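Hypothetical protein (Plasmodium falciparum, PDB 1ZSO) is of unknown function but may bind zinc ions. Local coordinates at residues S44-D48 with I71-E75. Residues are numbered along the deposited sequence.
Sequences SLTRD and IKWTE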
loop_
_atom_site.group_PDB
_atom_site.type_symbol
_atom_site.label_atom_id
_atom_site.label_comp_id
_atom_site.label_asym_id
_atom_site.label_seq_id
_atom_site.Cartn_x
_atom_site.Cartn_y
_atom_site.Cartn_z
ATOM N N SER B 44 -0.974 -14.550 14.151
ATOM C CA SER B 44 -2.329 -14.124 14.482
ATOM C C SER B 44 -2.659 -12.710 13.983
ATOM O O SER B 44 -3.816 -12.300 13.992
ATOM C CB SER B 44 -2.494 -14.167 15.994
ATOM O OG SER B 44 -2.589 -15.503 16.495
ATOM N N LEU B 45 -1.649 -11.966 13.522
ATOM C CA LEU B 45 -1.841 -10.607 13.005
ATOM C C LEU B 45 -2.828 -10.485 11.804
ATOM O O LEU B 45 -2.896 -11.325 10.914
ATOM C CB LEU B 45 -0.492 -10.007 12.634
ATOM C CG LEU B 45 0.473 -9.812 13.817
ATOM C CD1 LEU B 45 1.834 -9.364 13.319
ATOM C CD2 LEU B 45 -0.083 -8.803 14.853
ATOM N N THR B 46 -3.603 -9.421 11.824
ATOM C CA THR B 46 -4.607 -9.145 10.799
ATOM C C THR B 46 -4.499 -7.678 10.408
ATOM O O THR B 46 -3.965 -6.871 11.149
ATOM C CB THR B 46 -6.026 -9.419 11.318
ATOM O OG1 THR B 46 -6.290 -8.592 12.464
ATOM C CG2 THR B 46 -6.169 -10.816 11.744
ATOM N N ARG B 47 -5.002 -7.343 9.228
ATOM C CA ARG B 47 -5.080 -5.962 8.779
ATOM C C ARG B 47 -6.414 -5.792 8.031
ATOM O O ARG B 47 -6.688 -6.548 7.103
ATOM C CB ARG B 47 -3.876 -5.696 7.894
ATOM C CG ARG B 47 -3.687 -4.289 7.443
ATOM C CD ARG B 47 -2.961 -3.436 8.508
ATOM N NE ARG B 47 -2.327 -2.293 7.849
ATOM C CZ ARG B 47 -2.167 -1.096 8.398
ATOM N NH1 ARG B 47 -2.618 -0.844 9.634
ATOM N NH2 ARG B 47 -1.581 -0.137 7.683
ATOM N N ASP B 48 -7.255 -4.858 8.476
ATOM C CA ASP B 48 -8.549 -4.611 7.837
ATOM C C ASP B 48 -8.451 -3.560 6.755
ATOM O O ASP B 48 -7.686 -2.607 6.877
ATOM C CB ASP B 48 -9.587 -4.087 8.829
ATOM C CG ASP B 48 -10.026 -5.135 9.833
ATOM O OD1 ASP B 48 -9.581 -6.300 9.702
ATOM O OD2 ASP B 48 -10.795 -4.766 10.771
ATOM N N ILE B 71 3.225 -6.045 2.683
ATOM C CA ILE B 71 3.229 -5.757 4.087
ATOM C C ILE B 71 4.398 -6.498 4.725
ATOM O O ILE B 71 4.712 -7.619 4.350
ATOM C CB ILE B 71 1.841 -6.065 4.723
ATOM C CG1 ILE B 71 1.778 -5.627 6.181
ATOM C CG2 ILE B 71 1.438 -7.544 4.627
ATOM C CD1 ILE B 71 0.351 -5.657 6.692
ATOM N N LYS B 72 5.070 -5.822 5.645
ATOM C CA LYS B 72 6.071 -6.414 6.485
ATOM C C LYS B 72 5.392 -6.554 7.861
ATOM O O LYS B 72 5.244 -5.587 8.630
ATOM C CB LYS B 72 7.316 -5.532 6.524
ATOM C CG LYS B 72 8.441 -6.006 7.420
ATOM C CD LYS B 72 9.587 -5.021 7.331
ATOM C CE LYS B 72 10.934 -5.646 7.695
ATOM N NZ LYS B 72 11.076 -5.809 9.179
ATOM N N TRP B 73 4.906 -7.774 8.103
ATOM C CA TRP B 73 4.067 -8.101 9.253
ATOM C C TRP B 73 4.732 -7.808 10.575
ATOM O O TRP B 73 4.059 -7.355 11.508
ATOM C CB TRP B 73 3.674 -9.573 9.217
ATOM C CG TRP B 73 2.599 -9.888 8.251
ATOM C CD1 TRP B 73 2.712 -10.607 7.122
ATOM C CD2 TRP B 73 1.225 -9.517 8.355
ATOM N NE1 TRP B 73 1.508 -10.712 6.504
ATOM C CE2 TRP B 73 0.576 -10.032 7.231
ATOM C CE3 TRP B 73 0.484 -8.761 9.285
ATOM C CZ2 TRP B 73 -0.778 -9.883 7.032
ATOM C CZ3 TRP B 73 -0.827 -8.585 9.070
ATOM C CH2 TRP B 73 -1.469 -9.168 7.969
ATOM N N THR B 74 6.039 -8.054 10.661
ATOM C CA THR B 74 6.776 -7.839 11.907
ATOM C C THR B 74 8.143 -7.148 11.688
ATOM O O THR B 74 8.605 -6.956 10.557
ATOM C CB THR B 74 6.983 -9.197 12.714
ATOM O OG1 THR B 74 8.045 -9.991 12.163
ATOM C CG2 THR B 74 5.728 -10.039 12.727
ATOM N N GLU B 75 8.817 -6.821 12.787
ATOM C CA GLU B 75 10.187 -6.296 12.716
ATOM C C GLU B 75 11.203 -7.239 12.041
ATOM O O GLU B 75 12.332 -6.849 11.816
ATOM C CB GLU B 75 10.699 -5.872 14.110
ATOM C CG GLU B 75 10.928 -7.011 15.134
ATOM C CD GLU B 75 9.884 -7.034 16.291
ATOM O OE1 GLU B 75 8.662 -7.262 15.991
ATOM O OE2 GLU B 75 10.307 -6.843 17.489
#
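The start of edge strand 46-52 and the loop that follows strand 69-71 run in roughly opposed directions, 150° apart, but their backbones stay too distant to pair: the nearest CA atoms, of Leu45 and Trp73, lie 7.4 Å from each other. Side chains bridge this gap. Trp73, large and flat, reaches across so that its benzo ring abuts the 45-47 backbone, with Arg47 N at the ring edge. Leu45 CB approaches Trp73 CE3 at 3.7 Å, and the flexible apolar leucine branch extends along the loop, its CD1 4.0 Å from the methyl CG2 of Thr74. Arg47 suits a border position: its aliphatic CB is 4.2 Å from Trp73 CH2 and its CG 4.3 Å from Ile71 CD1, while NH1 donates a hydrogen bond to Asp48 O of the second subunit. Trp73 NE1 is satisfied by Gly111 O, and branched, apolar Ile71 fills the buried side against Ile112. In this all-beta fold, such loop-to-strand packing on a tryptophan joins edge strands of the three- and six-stranded antiparallel sheets at the dimer interface.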